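Local coordinates for protein putative polyprenyl synthetase (Streptomyces coelicolor, PDB 3NF2) that probably catalyses the condensation of isoprenyl diphosphates into longer prenyl diphosphate chains, with the help of magnesium, at residues V86-F89 and S90-H93; R147-K150 and A151-L155; D157-A160 and Q161-Y165. All coordinates share one frame; numbering follows the deposited sequence.

Contact 1 (V86-F89 and S90-H93); sequences VHNF and SLLH. With SO4 (sulfate ion), chain B.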
# COMPACT_ATOMS: atom_id res chain seq x y z
N VAL A 86 -4.05 7.86 -4.51
CA VAL A 86 -4.68 6.59 -4.12
C VAL A 86 -5.28 5.90 -5.34
O VAL A 86 -5.11 4.68 -5.52
CB VAL A 86 -5.77 6.79 -3.03
CG1 VAL A 86 -6.60 5.54 -2.86
CG2 VAL A 86 -5.13 7.13 -1.70
N HIS A 87 -5.94 6.70 -6.18
CA HIS A 87 -6.47 6.21 -7.46
C HIS A 87 -5.41 5.51 -8.28
O HIS A 87 -5.63 4.41 -8.76
CB HIS A 87 -7.08 7.35 -8.28
CG HIS A 87 -7.42 6.96 -9.69
ND1 HIS A 87 -8.42 6.06 -9.99
CD2 HIS A 87 -6.89 7.35 -10.87
CE1 HIS A 87 -8.48 5.90 -11.30
NE2 HIS A 87 -7.58 6.68 -11.86
N ASN A 88 -4.25 6.14 -8.41
CA ASN A 88 -3.18 5.60 -9.24
C ASN A 88 -2.41 4.42 -8.63
O ASN A 88 -1.95 3.53 -9.35
CB ASN A 88 -2.25 6.71 -9.70
CG ASN A 88 -2.90 7.59 -10.75
OD1 ASN A 88 -2.91 7.26 -11.94
ND2 ASN A 88 -3.44 8.72 -10.31
N PHE A 89 -2.31 4.41 -7.30
CA PHE A 89 -1.84 3.25 -6.53
C PHE A 89 -2.72 2.05 -6.83
O PHE A 89 -2.23 0.94 -7.05
CB PHE A 89 -1.83 3.60 -5.02
CG PHE A 89 -2.41 2.53 -4.11
CD1 PHE A 89 -3.67 2.69 -3.54
CD2 PHE A 89 -1.67 1.39 -3.76
CE1 PHE A 89 -4.22 1.72 -2.68
CE2 PHE A 89 -2.20 0.41 -2.90
CZ PHE A 89 -3.48 0.58 -2.36
N SER A 90 -4.02 2.30 -6.85
CA SER A 90 -4.99 1.28 -7.16
C SER A 90 -4.79 0.74 -8.58
O SER A 90 -4.78 -0.47 -8.77
CB SER A 90 -6.40 1.83 -6.95
OG SER A 90 -7.38 0.84 -7.17
N LEU A 91 -4.57 1.62 -9.56
CA LEU A 91 -4.36 1.19 -10.94
C LEU A 91 -3.11 0.33 -11.10
O LEU A 91 -3.15 -0.74 -11.71
CB LEU A 91 -4.24 2.39 -11.88
CG LEU A 91 -5.41 3.35 -12.08
CD1 LEU A 91 -5.06 4.35 -13.18
CD2 LEU A 91 -6.69 2.60 -12.42
N LEU A 92 -2.00 0.82 -10.56
CA LEU A 92 -0.70 0.15 -10.64
C LEU A 92 -0.79 -1.29 -10.15
O LEU A 92 -0.34 -2.21 -10.82
CB LEU A 92 0.35 0.92 -9.84
CG LEU A 92 0.93 2.17 -10.51
CD1 LEU A 92 1.56 3.09 -9.49
CD2 LEU A 92 1.94 1.80 -11.57
N HIS A 93 -1.39 -1.46 -8.97
CA HIS A 93 -1.55 -2.76 -8.37
C HIS A 93 -2.63 -3.61 -9.03
O HIS A 93 -2.41 -4.80 -9.27
CB HIS A 93 -1.84 -2.62 -6.87
CG HIS A 93 -0.65 -2.21 -6.07
ND1 HIS A 93 -0.63 -2.25 -4.69
CD2 HIS A 93 0.58 -1.77 -6.45
CE1 HIS A 93 0.55 -1.84 -4.26
NE2 HIS A 93 1.30 -1.55 -5.31
S SO4 B . -9.05 8.43 -14.94
O1 SO4 B . -8.27 9.38 -14.15
O2 SO4 B . -9.35 9.04 -16.23
O3 SO4 B . -8.27 7.21 -15.11
O4 SO4 B . -10.32 8.10 -14.27
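His87 and Leu91, and likewise Phe89 and His93, meet one helical turn apart on helix 77-98. In this all-helical isoprenoid synthase fold the C-terminal end of the helix carries the first aspartate-rich motif, which includes Asp94. Backbone bonds from residue i+4 to residue i run through the whole segment.

The imidazole of His87 swings out because CG is anti to the backbone N (chi1 170°). Leu91 then lies over one ring face, its CG 4.2 Å from the centroid of the His87 ring in a CH-pi contact. The methyl CD1 of Leu91 reaches 3.7 Å from His87 NE2 and also passes Asn88 OD1 at 3.8 Å. Asn88 spends its amide on other partners, Glu84 O and His38 NE2.

The sulfate sits at the edge of the His87 ring, near its plane. NE2 of His87 gives it one weak hydrogen bond, 3.4 Å to O3. Arg58, Arg104 and the backbone N of Lys55 also bind this anion. The site is consistent with a diphosphate pocket, as in relatives that hold isopentenyl diphosphate there.

On another side of the helix the edge of Phe89 turns toward the face of His93. The planes stand at 70° and the centroids lie 5.2 Å apart. The Phe89 first torsion is 135°, well away from a staggered position, and this brings CG to 3.2 Å from Ser90 N. Phe126 stacks on the same phenyl ring. His93 is fixed in rotation through both nitrogens: NE2 bonds to Ile119 O, and ND1 to Asp123 of the second subunit. Over the imidazole, offset toward its rim, lies Phe89 CD2, while Phe89 CE2 comes within 3.6 Å of His93 ND1.

Contact 2 (R147-K150 and A151-L155); sequences RLTK and ASRSL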
# COMPACT_ATOMS: atom_id res chain seq x y z
N ARG A 147 -11.12 9.77 6.05
CA ARG A 147 -12.01 9.60 4.91
C ARG A 147 -11.29 8.91 3.76
O ARG A 147 -11.89 8.12 3.03
CB ARG A 147 -12.53 10.95 4.41
CG ARG A 147 -13.23 11.81 5.44
CD ARG A 147 -14.67 11.42 5.60
NE ARG A 147 -15.27 12.05 6.77
CZ ARG A 147 -16.57 12.07 7.03
NH1 ARG A 147 -17.42 11.51 6.18
NH2 ARG A 147 -17.02 12.66 8.13
N LEU A 148 -10.01 9.24 3.58
CA LEU A 148 -9.19 8.66 2.53
C LEU A 148 -8.98 7.18 2.80
O LEU A 148 -9.05 6.36 1.89
CB LEU A 148 -7.84 9.37 2.44
CG LEU A 148 -6.99 9.10 1.19
CD1 LEU A 148 -7.48 9.91 -0.01
CD2 LEU A 148 -5.54 9.37 1.46
N THR A 149 -8.76 6.86 4.07
CA THR A 149 -8.52 5.49 4.52
C THR A 149 -9.74 4.59 4.29
O THR A 149 -9.60 3.47 3.85
CB THR A 149 -8.10 5.46 6.01
OG1 THR A 149 -6.97 6.33 6.18
CG2 THR A 149 -7.72 4.02 6.47
N LYS A 150 -10.93 5.11 4.59
CA LYS A 150 -12.18 4.39 4.37
C LYS A 150 -12.33 4.04 2.89
O LYS A 150 -12.64 2.89 2.55
CB LYS A 150 -13.37 5.22 4.87
CG LYS A 150 -14.74 4.58 4.59
CD LYS A 150 -15.89 5.42 5.13
CE LYS A 150 -17.24 4.77 4.79
NZ LYS A 150 -18.30 5.19 5.75
N ALA A 151 -12.06 5.02 2.03
CA ALA A 151 -12.17 4.85 0.59
C ALA A 151 -11.13 3.88 0.03
O ALA A 151 -11.40 3.16 -0.93
CB ALA A 151 -12.04 6.18 -0.10
N SER A 152 -9.94 3.90 0.64
CA SER A 152 -8.84 3.06 0.18
C SER A 152 -9.07 1.62 0.61
O SER A 152 -8.82 0.71 -0.17
CB SER A 152 -7.51 3.59 0.71
OG SER A 152 -7.46 3.44 2.12
N ARG A 153 -9.57 1.43 1.84
CA ARG A 153 -9.92 0.08 2.33
C ARG A 153 -11.02 -0.50 1.46
O ARG A 153 -11.03 -1.71 1.16
CB ARG A 153 -10.39 0.10 3.80
CG ARG A 153 -9.35 0.62 4.81
CD ARG A 153 -9.29 -0.17 6.12
NE ARG A 153 -10.61 -0.48 6.68
CZ ARG A 153 -11.03 -1.71 6.99
NH1 ARG A 153 -10.23 -2.76 6.82
NH2 ARG A 153 -12.24 -1.89 7.50
N SER A 154 -11.91 0.38 1.01
CA SER A 154 -13.01 0.02 0.14
C SER A 154 -12.57 -0.44 -1.24
O SER A 154 -13.04 -1.46 -1.71
CB SER A 154 -14.00 1.17 0.03
OG SER A 154 -14.78 1.26 1.21
N LEU A 155 -11.68 0.32 -1.88
CA LEU A 155 -11.10 -0.06 -3.18
C LEU A 155 -10.37 -1.41 -3.11
O LEU A 155 -10.41 -2.19 -4.07
CB LEU A 155 -10.09 1.00 -3.61
CG LEU A 155 -10.58 2.33 -4.20
CD1 LEU A 155 -9.47 3.36 -4.06
CD2 LEU A 155 -10.93 2.14 -5.68
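Thr149 and Ser152 make the tight part of this contact, through the carbonyl of Thr149. Ser152 OG stands between its own backbone N and carbonyl carbon (chi1 67°), which brings it to 2.8 Å from Thr149 O. It meets that oxygen well off the C=O line, at a C=O...OG angle of 109°. Arg153 N binds Thr149 O too, at 2.9 Å and from the same face of the carbonyl plane. Two donors thus grip one oxygen, and Arg153 CG is pressed close beside it.

This is the middle of helix 139-165, a long helix of the isoprenoid synthase fold. Leu148 packs on helices 77-98 and 115-134, and Thr149 and Ser152 pack on Ala127 of the second subunit.

One residue on, Lys150 O also has two partners. Ser154 N and Ser154 OG, each 3.0 Å from Lys150 O, come from opposite faces of its plane. Ser154 packs on helix 173-198. The Lys150 side chain is the solvent side. It runs out extended, and NZ makes a long, weak ion pair with Glu210. Arg153 instead turns to the second subunit. Its CG touches Thr149 CG2 at 4.1 Å, and NE forms a salt bridge with Glu131 of that subunit.

Contact 3 (D157-A160 and Q161-Y165); sequences DGQA and QDISY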
# COMPACT_ATOMS: atom_id res chain seq x y z
N ASP A 157 -11.16 -3.77 -0.92
CA ASP A 157 -12.31 -4.69 -0.82
C ASP A 157 -12.89 -5.01 -2.18
O ASP A 157 -13.20 -6.17 -2.46
CB ASP A 157 -13.43 -4.10 0.04
CG ASP A 157 -13.13 -4.13 1.52
OD1 ASP A 157 -13.92 -3.53 2.29
OD2 ASP A 157 -12.11 -4.74 1.92
N GLY A 158 -13.04 -3.98 -3.01
CA GLY A 158 -13.62 -4.13 -4.34
C GLY A 158 -12.79 -5.03 -5.22
O GLY A 158 -13.32 -5.87 -5.94
N GLN A 159 -11.48 -4.84 -5.14
CA GLN A 159 -10.51 -5.70 -5.81
C GLN A 159 -10.51 -7.14 -5.28
O GLN A 159 -10.39 -8.08 -6.07
CB GLN A 159 -9.11 -5.06 -5.74
CG GLN A 159 -8.04 -5.82 -6.51
CD GLN A 159 -8.32 -5.90 -8.00
OE1 GLN A 159 -9.09 -5.11 -8.55
NE2 GLN A 159 -7.67 -6.85 -8.67
N ALA A 160 -10.67 -7.32 -3.96
CA ALA A 160 -10.83 -8.65 -3.37
C ALA A 160 -12.07 -9.34 -3.92
O ALA A 160 -12.03 -10.53 -4.26
CB ALA A 160 -10.91 -8.58 -1.84
N GLN A 161 -13.16 -8.59 -4.01
CA GLN A 161 -14.39 -9.07 -4.62
C GLN A 161 -14.15 -9.47 -6.08
O GLN A 161 -14.57 -10.54 -6.51
CB GLN A 161 -15.50 -8.03 -4.47
CG GLN A 161 -16.07 -7.98 -3.05
CD GLN A 161 -16.69 -6.64 -2.63
OE1 GLN A 161 -16.82 -5.70 -3.42
NE2 GLN A 161 -17.07 -6.55 -1.35
N ASP A 162 -13.43 -8.63 -6.82
CA ASP A 162 -13.12 -8.92 -8.22
C ASP A 162 -12.40 -10.26 -8.36
O ASP A 162 -12.86 -11.13 -9.10
CB ASP A 162 -12.31 -7.80 -8.85
CG ASP A 162 -12.22 -7.92 -10.36
OD1 ASP A 162 -12.93 -7.16 -11.04
OD2 ASP A 162 -11.47 -8.78 -10.86
N ILE A 163 -11.30 -10.42 -7.63
CA ILE A 163 -10.55 -11.68 -7.57
C ILE A 163 -11.42 -12.88 -7.11
O ILE A 163 -11.36 -13.96 -7.69
CB ILE A 163 -9.28 -11.53 -6.68
CG1 ILE A 163 -8.36 -10.46 -7.25
CG2 ILE A 163 -8.53 -12.86 -6.55
CD1 ILE A 163 -7.25 -10.02 -6.32
N SER A 164 -12.25 -12.66 -6.09
CA SER A 164 -13.15 -13.68 -5.55
C SER A 164 -14.20 -14.18 -6.54
O SER A 164 -14.68 -15.30 -6.41
CB SER A 164 -13.85 -13.14 -4.29
OG SER A 164 -14.57 -14.15 -3.64
N TYR A 165 -14.54 -13.36 -7.54
CA TYR A 165 -15.56 -13.72 -8.53
C TYR A 165 -14.99 -14.11 -9.90
O TYR A 165 -15.74 -14.46 -10.80
CB TYR A 165 -16.60 -12.60 -8.74
CG TYR A 165 -17.30 -12.09 -7.48
CD1 TYR A 165 -17.70 -12.95 -6.47
CD2 TYR A 165 -17.59 -10.73 -7.35
CE1 TYR A 165 -18.35 -12.48 -5.33
CE2 TYR A 165 -18.24 -10.25 -6.22
CZ TYR A 165 -18.61 -11.12 -5.21
OH TYR A 165 -19.26 -10.62 -4.09
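The Gly-Gln-x-x-Asp motif of the FPP/GGPP synthase family lies here, in the C-terminal part of helix 139-165, where Gln161 lies against the backbone of Asp157 and Gly158. CG of Gln161 is anti to its carbonyl carbon (chi1 -76°), and the chain beyond runs extended. This lays the amide carbon CD 3.5 Å from Asp157 O and sets OE1 3.7 Å from Gly158 CA. OE1 also accepts a hydrogen bond from Asn182 ND2. Were Gln161 an alanine, Asn182 would probably lose this acceptor, and a gap would be likely to open over the Asp157 carbonyl.

Gln159 and Ile163 meet on a different side. Gln159 bends at its second torsion (62°), and the two side chains cross at an angle, Gln159 NE2 3.9 Å from Ile163 CG1. That NE2 is bonded to Asp98, in the first aspartate-rich motif. The backbone bond from Ile163 N to Gln159 O, 3.0 Å, is almost straight at 177°. Leu120 of the second subunit packs on both side chains.

Asp162 CB rests 3.4 Å from Gln159 O, while its OD1 forms a salt bridge with Lys183. A sulfate, probably from the crystallisation liquor, lies about 4 Å from the Asp162 side chain. The grouping is consistent with the diphosphate-binding cleft of prenyl synthases.

Overall arrangement
From the N terminus the chain first reaches contact 1, on helix 77-98. Helix 115-134 follows, and then helix 139-165 carries contact 2 and, one residue later, contact 3. All three are local turns of helix, so none closes a loop. They run in series, neither nested nor crossed. Contacts 1 and 2 join two helices of the same chain: Val86 packs on Leu148 and Leu155 between them, with Val86 CG1 3.8 Å from Leu155 CD1. Contacts 1 and 3 do not touch, their nearest atoms being about 6 Å apart. Contacts 2 and 3 adjoin only along the chain, with centres about 15 Å apart. All three also reach the second subunit.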